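Local coordinates for protein sortase SrtE1 (Streptomyces coelicolor, PDB 5CUW) that anchors surface proteins to the cell wall as a class E sortase, a transpeptidase that cleaves Leu-Ala-x-Thr-Gly and Leu-Pro-x-Thr-Gly sorting signals, at residues L64-Y72 with F89-H98; P36-H44 with V51-S59. All coordinates share one frame; numbering follows the deposited sequence.

Contact 1: L64-Y72 with F89-H98; sequences LDRGMVGHY and FGLAGHRNTH
With CG of Asp65 beside its backbone N (chi1 -71°) and the carboxylate barely twisted at chi2, OD1 is carried to His94; with chi1 of His94 at -87°, its ring end comes to the carboxylate. The two meet beside an antiparallel strand pair of the sortase beta-barrel; His94 is inferred to be an active-site residue and Tyr72 a substrate-recognition residue. His94 NE2 donates to Asp65 OD1 over 2.8 Å at 170°, with the oxygen in the imidazole plane, and the two flat groups are nearly coplanar. Leu64 CB lies on one face of that ring, 4.0 Å from its centroid, a CH-pi contact, while Thr97 OG1 sits over the opposite face, so each face of the imidazole has a neighbour, both toward the rim. His98 in turn has Asp65 O above one ring face, with Asp65 CB making a second CH-pi contact there. A water accepts from His94 N and donates to Met68 O, and so bridges the two backbones between Met68 and His94.

Within the strands, Gly70 and Ala92 form a hydrogen-bonded pair: Gly70 N to Ala92 O and Ala92 N to Gly70 O are both 2.8 Å. His71, with CG anti to the backbone N, takes Phe89 CE1 over one face; its nitrogens are engaged by Glu56 and Thr79. The Tyr72 ring reaches along the other strand, its hydroxyl hydrogen-bonded to Thr161 and its OH atom 3.6 Å from Ala92 CB.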
loop_
_atom_site.group_PDB
_atom_site.type_symbol
_atom_site.label_atom_id
_atom_site.label_comp_id
_atom_site.label_asym_id
_atom_site.label_seq_id
_atom_site.Cartn_x
_atom_site.Cartn_y
_atom_site.Cartn_z
ATOM N N LEU A 64 -9.050 7.707 5.687
ATOM C CA LEU A 64 -7.743 8.340 5.923
ATOM C C LEU A 64 -7.735 9.261 7.146
ATOM O O LEU A 64 -6.773 9.261 7.908
ATOM C CB LEU A 64 -7.280 9.128 4.691
ATOM C CG LEU A 64 -7.445 8.452 3.329
ATOM C CD1 LEU A 64 -6.915 9.363 2.228
ATOM C CD2 LEU A 64 -6.757 7.092 3.300
ATOM N N ASP A 65 -8.790 10.046 7.348
ATOM C CA ASP A 65 -8.825 10.918 8.516
ATOM C C ASP A 65 -9.110 10.136 9.799
ATOM O O ASP A 65 -9.116 10.703 10.884
ATOM C CB ASP A 65 -9.866 12.030 8.353
ATOM C CG ASP A 65 -9.451 13.061 7.323
ATOM O OD1 ASP A 65 -8.331 12.940 6.776
ATOM O OD2 ASP A 65 -10.236 13.996 7.061
ATOM N N ARG A 66 -9.341 8.835 9.673
ATOM C CA ARG A 66 -9.553 8.007 10.847
ATOM C C ARG A 66 -8.257 7.300 11.216
ATOM O O ARG A 66 -8.242 6.414 12.061
ATOM C CB ARG A 66 -10.669 6.993 10.600
ATOM C CG ARG A 66 -11.993 7.628 10.206
ATOM C CD ARG A 66 -12.438 8.653 11.236
ATOM N NE ARG A 66 -12.440 8.084 12.579
ATOM C CZ ARG A 66 -12.523 8.790 13.702
ATOM N NH1 ARG A 66 -12.614 10.113 13.667
ATOM N NH2 ARG A 66 -12.510 8.167 14.866
ATOM N N GLY A 67 -7.170 7.701 10.568
ATOM C CA GLY A 67 -5.866 7.126 10.836
ATOM C C GLY A 67 -5.655 5.780 10.176
ATOM O O GLY A 67 -4.750 5.047 10.566
ATOM N N MET A 68 -6.476 5.444 9.178
ATOM C CA MET A 68 -6.314 4.165 8.484
ATOM C C MET A 68 -5.771 4.353 7.075
ATOM O O MET A 68 -5.803 5.457 6.542
ATOM C CB MET A 68 -7.646 3.416 8.436
ATOM C CG MET A 68 -8.226 3.154 9.812
ATOM S SD MET A 68 -9.656 2.047 9.752
ATOM C CE MET A 68 -10.966 3.183 9.287
ATOM N N VAL A 69 -5.253 3.288 6.461
ATOM C CA VAL A 69 -4.919 3.392 5.058
ATOM C C VAL A 69 -6.047 2.740 4.275
ATOM O O VAL A 69 -6.737 1.857 4.790
ATOM C CB VAL A 69 -3.566 2.756 4.681
ATOM C CG1 VAL A 69 -2.435 3.392 5.472
ATOM C CG2 VAL A 69 -3.580 1.248 4.848
ATOM N N GLY A 70 -6.236 3.212 3.047
ATOM C CA GLY A 70 -7.388 2.844 2.249
ATOM C C GLY A 70 -7.040 2.044 1.020
ATOM O O GLY A 70 -6.096 2.369 0.284
ATOM N N HIS A 71 -7.815 0.987 0.805
ATOM C CA HIS A 71 -7.733 0.179 -0.405
ATOM C C HIS A 71 -8.567 0.803 -1.524
ATOM O O HIS A 71 -9.773 0.991 -1.374
ATOM C CB HIS A 71 -8.206 -1.251 -0.105
ATOM C CG HIS A 71 -8.291 -2.135 -1.313
ATOM N ND1 HIS A 71 -9.408 -2.893 -1.601
ATOM C CD2 HIS A 71 -7.402 -2.382 -2.306
ATOM C CE1 HIS A 71 -9.198 -3.577 -2.712
ATOM N NE2 HIS A 71 -7.991 -3.281 -3.165
ATOM N N TYR A 72 -7.933 1.122 -2.649
ATOM C CA TYR A 72 -8.667 1.727 -3.766
ATOM C C TYR A 72 -9.772 0.767 -4.190
ATOM O O TYR A 72 -9.486 -0.370 -4.563
ATOM C CB TYR A 72 -7.741 2.039 -4.942
ATOM C CG TYR A 72 -6.848 3.254 -4.743
ATOM C CD1 TYR A 72 -5.594 3.133 -4.167
ATOM C CD2 TYR A 72 -7.263 4.516 -5.152
ATOM C CE1 TYR A 72 -4.764 4.235 -4.011
ATOM C CE2 TYR A 72 -6.444 5.623 -4.989
ATOM C CZ TYR A 72 -5.200 5.472 -4.415
ATOM O OH TYR A 72 -4.384 6.561 -4.253
ATOM N N PHE A 89 -2.281 -4.703 -5.458
ATOM C CA PHE A 89 -3.043 -4.295 -4.265
ATOM C C PHE A 89 -2.698 -2.835 -3.968
ATOM O O PHE A 89 -1.617 -2.552 -3.500
ATOM C CB PHE A 89 -2.707 -5.222 -3.081
ATOM C CG PHE A 89 -3.508 -4.960 -1.807
ATOM C CD1 PHE A 89 -4.894 -4.942 -1.813
ATOM C CD2 PHE A 89 -2.851 -4.781 -0.593
ATOM C CE1 PHE A 89 -5.617 -4.728 -0.626
ATOM C CE2 PHE A 89 -3.561 -4.567 0.599
ATOM C CZ PHE A 89 -4.940 -4.538 0.578
ATOM N N GLY A 90 -3.611 -1.916 -4.271
ATOM C CA GLY A 90 -3.325 -0.490 -4.163
ATOM C C GLY A 90 -3.840 0.153 -2.883
ATOM O O GLY A 90 -4.987 -0.067 -2.486
ATOM N N LEU A 91 -2.986 0.953 -2.243
ATOM C CA LEU A 91 -3.302 1.561 -0.943
ATOM C C LEU A 91 -2.897 3.030 -0.873
ATOM O O LEU A 91 -1.859 3.423 -1.413
ATOM C CB LEU A 91 -2.602 0.806 0.180
ATOM C CG LEU A 91 -2.884 -0.688 0.292
ATOM C CD1 LEU A 91 -1.867 -1.274 1.220
ATOM C CD2 LEU A 91 -4.295 -0.935 0.816
ATOM N N ALA A 92 -3.710 3.827 -0.189
ATOM C CA ALA A 92 -3.428 5.245 0.010
ATOM C C ALA A 92 -3.406 5.560 1.498
ATOM O O ALA A 92 -4.226 5.041 2.262
ATOM C CB ALA A 92 -4.457 6.110 -0.699
ATOM N N GLY A 93 -2.461 6.404 1.902
ATOM C CA GLY A 93 -2.344 6.826 3.287
ATOM C C GLY A 93 -1.843 8.251 3.414
ATOM O O GLY A 93 -1.192 8.766 2.511
ATOM N N HIS A 94 -2.142 8.887 4.540
ATOM C CA HIS A 94 -1.693 10.251 4.807
ATOM C C HIS A 94 -0.176 10.349 4.941
ATOM O O HIS A 94 0.478 9.460 5.510
ATOM C CB HIS A 94 -2.330 10.787 6.101
ATOM C CG HIS A 94 -3.667 11.435 5.909
ATOM N ND1 HIS A 94 -4.004 12.132 4.768
ATOM C CD2 HIS A 94 -4.750 11.495 6.717
ATOM C CE1 HIS A 94 -5.235 12.593 4.882
ATOM N NE2 HIS A 94 -5.710 12.223 6.058
ATOM N N ARG A 95 0.364 11.469 4.477
ATOM C CA ARG A 95 1.778 11.779 4.652
ATOM C C ARG A 95 2.009 12.501 5.981
ATOM O O ARG A 95 3.046 12.313 6.613
ATOM C CB ARG A 95 2.284 12.642 3.492
ATOM C CG ARG A 95 3.798 12.916 3.489
ATOM C CD ARG A 95 4.551 11.785 2.780
ATOM N NE ARG A 95 6.002 11.964 2.853
ATOM C CZ ARG A 95 6.707 12.698 2.000
ATOM N NH1 ARG A 95 6.095 13.319 0.998
ATOM N NH2 ARG A 95 8.023 12.818 2.151
ATOM N N ASN A 96 1.052 13.325 6.408
ATOM C CA ASN A 96 1.324 14.275 7.495
ATOM C C ASN A 96 0.338 14.457 8.655
ATOM O O ASN A 96 0.616 15.249 9.557
ATOM C CB ASN A 96 1.539 15.659 6.898
ATOM C CG ASN A 96 2.872 15.790 6.231
ATOM O OD1 ASN A 96 2.951 15.917 5.012
ATOM N ND2 ASN A 96 3.942 15.753 7.027
ATOM N N THR A 97 -0.802 13.785 8.648
ATOM C CA THR A 97 -1.712 13.902 9.791
ATOM C C THR A 97 -2.220 12.539 10.199
ATOM O O THR A 97 -1.857 11.534 9.592
ATOM C CB THR A 97 -2.925 14.811 9.498
ATOM O OG1 THR A 97 -3.680 14.265 8.407
ATOM C CG2 THR A 97 -2.476 16.222 9.149
ATOM N N HIS A 98 -3.050 12.520 11.242
ATOM C CA HIS A 98 -3.730 11.313 11.706
ATOM C C HIS A 98 -2.856 10.069 11.719
ATOM O O HIS A 98 -3.173 9.069 11.078
ATOM C CB HIS A 98 -4.971 11.064 10.847
ATOM C CG HIS A 98 -6.040 12.098 11.040
ATOM N ND1 HIS A 98 -6.302 13.083 10.111
ATOM C CD2 HIS A 98 -6.877 12.329 12.080
ATOM C CE1 HIS A 98 -7.271 13.862 10.558
ATOM N NE2 HIS A 98 -7.641 13.425 11.749
HETATM O O HOH W 1 -2.471 5.787 11.526
HETATM O O HOH W 2 -3.972 7.502 6.351
#

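Contact 2: P36-H44 with V51-S59; sequences PGQGFALLH and VVPIAEGIS
Over one face of the Phe40 ring lies the carbonyl oxygen of Ile54, and in plane at its edge sits Glu56 N; CE2 also approaches Glu56 OE1, whose carboxylate plane stands 78° from the ring. Phe40 CZ meets Ile54 CG2 at 3.8 Å. Phe40 holds CG between its backbone N and carbonyl carbon (chi1 62°), which folds the ring back across the partner strand. Replacing the ring with the methyl of an alanine is likely to leave Ile54 CG2 without its aromatic neighbour and to open a gap beside the Glu56 side chain.

The backbone here is irregular. Phe40 N donates to Ile54 O over 2.8 Å, and Ile54 N to Ala41 O over 2.9 Å at 171°, so two consecutive residues face one: a classic beta bulge. Past it the pairing is regular, with Leu43 and Val52 exchanging bonds, Leu43 N to Val52 O being 2.7 Å. On the face of Ala41, Leu43 and Ile54, Leu43 CB packs 4.0 Å from Ile54 CG1. The face of Leu42, Pro53, His44 and Val51 is nearer the surface: Leu42 CD2 lies 3.7 Å from Pro53 N, and the imidazole of His44 runs alongside Val51, His44 ND1 3.6 Å from Val51 CG2, while His44 NE2 bonds to Glu117.

At the open end, Pro36 CD rests 3.4 Å from Glu56 CG, although Pro36 is poorly ordered. Glu56 OE1 itself is taken by His71 of the next strand. Antiparallel pairing between successive strands identifies the arrangement as a beta hairpin, interrupted by a classic bulge, in the sortase beta-barrel.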
loop_
_atom_site.group_PDB
_atom_site.type_symbol
_atom_site.label_atom_id
_atom_site.label_comp_id
_atom_site.label_asym_id
_atom_site.label_seq_id
_atom_site.Cartn_x
_atom_site.Cartn_y
_atom_site.Cartn_z
ATOM N N PRO A 36 -17.162 0.274 1.837
ATOM C CA PRO A 36 -17.965 0.750 2.967
ATOM C C PRO A 36 -17.167 1.638 3.918
ATOM O O PRO A 36 -17.707 2.602 4.461
ATOM C CB PRO A 36 -18.384 -0.548 3.659
ATOM C CG PRO A 36 -17.249 -1.477 3.384
ATOM C CD PRO A 36 -16.781 -1.141 1.993
ATOM N N GLY A 37 -15.892 1.311 4.107
ATOM C CA GLY A 37 -15.066 1.972 5.102
ATOM C C GLY A 37 -14.809 1.018 6.254
ATOM O O GLY A 37 -14.512 1.430 7.380
ATOM N N GLN A 38 -14.932 -0.273 5.954
ATOM C CA GLN A 38 -14.760 -1.347 6.928
ATOM C C GLN A 38 -13.318 -1.859 6.953
ATOM O O GLN A 38 -12.789 -2.268 5.911
ATOM C CB GLN A 38 -15.726 -2.487 6.601
ATOM C CG GLN A 38 -15.271 -3.863 7.044
ATOM C CD GLN A 38 -15.819 -4.957 6.150
ATOM O OE1 GLN A 38 -15.898 -4.793 4.929
ATOM N NE2 GLN A 38 -16.208 -6.077 6.749
ATOM N N GLY A 39 -12.691 -1.836 8.134
ATOM C CA GLY A 39 -11.305 -2.270 8.290
ATOM C C GLY A 39 -11.174 -3.778 8.205
ATOM O O GLY A 39 -11.837 -4.489 8.942
ATOM N N PHE A 40 -10.336 -4.282 7.304
ATOM C CA PHE A 40 -10.310 -5.724 7.086
ATOM C C PHE A 40 -8.937 -6.358 7.211
ATOM O O PHE A 40 -8.809 -7.576 7.120
ATOM C CB PHE A 40 -10.899 -6.067 5.710
ATOM C CG PHE A 40 -10.142 -5.497 4.554
ATOM C CD1 PHE A 40 -9.070 -6.180 4.001
ATOM C CD2 PHE A 40 -10.520 -4.288 3.990
ATOM C CE1 PHE A 40 -8.387 -5.666 2.929
ATOM C CE2 PHE A 40 -9.839 -3.774 2.911
ATOM C CZ PHE A 40 -8.766 -4.458 2.382
ATOM N N ALA A 41 -7.904 -5.551 7.411
ATOM C CA ALA A 41 -6.579 -6.115 7.552
ATOM C C ALA A 41 -5.680 -5.147 8.296
ATOM O O ALA A 41 -6.101 -4.037 8.616
ATOM C CB ALA A 41 -5.993 -6.448 6.184
ATOM N N LEU A 42 -4.455 -5.582 8.578
ATOM C CA LEU A 42 -3.437 -4.727 9.199
ATOM C C LEU A 42 -2.212 -4.639 8.287
ATOM O O LEU A 42 -1.740 -5.657 7.779
ATOM C CB LEU A 42 -3.024 -5.261 10.572
ATOM C CG LEU A 42 -3.777 -4.794 11.821
ATOM C CD1 LEU A 42 -3.237 -5.521 13.041
ATOM C CD2 LEU A 42 -3.649 -3.285 12.008
ATOM N N LEU A 43 -1.703 -3.427 8.080
ATOM C CA LEU A 43 -0.468 -3.238 7.320
ATOM C C LEU A 43 0.711 -3.006 8.273
ATOM O O LEU A 43 0.632 -2.145 9.149
ATOM C CB LEU A 43 -0.596 -2.062 6.369
ATOM C CG LEU A 43 0.597 -1.822 5.436
ATOM C CD1 LEU A 43 0.624 -2.886 4.344
ATOM C CD2 LEU A 43 0.532 -0.424 4.825
ATOM N N HIS A 44 1.789 -3.773 8.101
ATOM C CA HIS A 44 2.986 -3.628 8.927
ATOM C C HIS A 44 4.153 -3.191 8.055
ATOM O O HIS A 44 4.415 -3.801 7.028
ATOM C CB HIS A 44 3.370 -4.937 9.630
ATOM C CG HIS A 44 2.286 -5.536 10.473
ATOM N ND1 HIS A 44 2.301 -5.485 11.851
ATOM C CD2 HIS A 44 1.173 -6.232 10.135
ATOM C CE1 HIS A 44 1.237 -6.110 12.324
ATOM N NE2 HIS A 44 0.535 -6.570 11.304
ATOM N N VAL A 51 2.241 0.216 12.153
ATOM C CA VAL A 51 1.184 -0.797 12.151
ATOM C C VAL A 51 -0.136 -0.045 12.024
ATOM O O VAL A 51 -0.434 0.833 12.837
ATOM C CB VAL A 51 1.181 -1.671 13.412
ATOM C CG1 VAL A 51 0.040 -2.705 13.335
ATOM C CG2 VAL A 51 2.508 -2.372 13.573
ATOM N N VAL A 52 -0.921 -0.367 10.998
ATOM C CA VAL A 52 -2.065 0.472 10.678
ATOM C C VAL A 52 -3.137 -0.318 9.940
ATOM O O VAL A 52 -2.834 -1.127 9.063
ATOM C CB VAL A 52 -1.632 1.693 9.847
ATOM C CG1 VAL A 52 -0.999 1.267 8.497
ATOM C CG2 VAL A 52 -2.801 2.650 9.639
ATOM N N PRO A 53 -4.401 -0.097 10.310
ATOM C CA PRO A 53 -5.458 -0.900 9.691
ATOM C C PRO A 53 -5.702 -0.472 8.253
ATOM O O PRO A 53 -5.521 0.705 7.916
ATOM C CB PRO A 53 -6.684 -0.621 10.573
ATOM C CG PRO A 53 -6.125 0.051 11.845
ATOM C CD PRO A 53 -4.920 0.791 11.365
ATOM N N ILE A 54 -6.092 -1.427 7.417
ATOM C CA ILE A 54 -6.531 -1.151 6.050
ATOM C C ILE A 54 -8.047 -1.235 5.987
ATOM O O ILE A 54 -8.634 -2.192 6.492
ATOM C CB ILE A 54 -5.931 -2.152 5.024
ATOM C CG1 ILE A 54 -4.411 -2.269 5.173
ATOM C CG2 ILE A 54 -6.327 -1.761 3.586
ATOM C CD1 ILE A 54 -3.797 -3.292 4.219
ATOM N N ALA A 55 -8.689 -0.234 5.396
ATOM C CA ALA A 55 -10.136 -0.273 5.246
ATOM C C ALA A 55 -10.495 -0.213 3.768
ATOM O O ALA A 55 -9.672 0.144 2.943
ATOM C CB ALA A 55 -10.792 0.865 6.005
ATOM N N GLU A 56 -11.728 -0.568 3.432
ATOM C CA GLU A 56 -12.150 -0.560 2.037
ATOM C C GLU A 56 -12.502 0.868 1.614
ATOM O O GLU A 56 -13.275 1.541 2.289
ATOM C CB GLU A 56 -13.352 -1.502 1.837
ATOM C CG GLU A 56 -13.797 -1.663 0.381
ATOM C CD GLU A 56 -12.811 -2.462 -0.468
ATOM O OE1 GLU A 56 -11.621 -2.542 -0.101
ATOM O OE2 GLU A 56 -13.223 -3.016 -1.513
ATOM N N GLY A 57 -11.932 1.332 0.504
ATOM C CA GLY A 57 -12.226 2.669 0.013
ATOM C C GLY A 57 -11.244 3.705 0.520
ATOM O O GLY A 57 -10.559 3.486 1.521
ATOM N N ILE A 58 -11.174 4.847 -0.149
ATOM C CA ILE A 58 -10.169 5.844 0.236
ATOM C C ILE A 58 -10.772 7.161 0.697
ATOM O O ILE A 58 -10.120 8.204 0.631
ATOM C CB ILE A 58 -9.194 6.131 -0.922
ATOM C CG1 ILE A 58 -9.959 6.591 -2.159
ATOM C CG2 ILE A 58 -8.359 4.899 -1.233
ATOM C CD1 ILE A 58 -9.083 7.289 -3.164
ATOM N N SER A 59 -12.013 7.106 1.171
ATOM C CA SER A 59 -12.673 8.274 1.732
ATOM C C SER A 59 -11.806 8.954 2.791
ATOM O O SER A 59 -11.225 8.288 3.644
ATOM C CB SER A 59 -14.012 7.885 2.346
ATOM O OG SER A 59 -14.476 8.898 3.219
#

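In the fold
Strands 50-56 and 69-71 are neighbours in one sheet, so contact 2 adjoins contact 1, their centres about 8 Å apart. The seam includes His71 O to Gly57 N, 2.9 Å, a probable hydrogen bond, and packing of Gly67 O against Val52 CG2. Contact 1 is the more buried: ten of its fourteen touching residues are buried, against four of fifteen in contact 2. Their chemistry follows. Contact 1 combines a short strand pair with a water bridge and a histidine-carboxylate bond, its His94 side chain about 6 Å from that of Cys163, inferred to be an active-site residue; contact 2 is a longer backbone ladder with mainly apolar packing, one face inward and the other toward the surface.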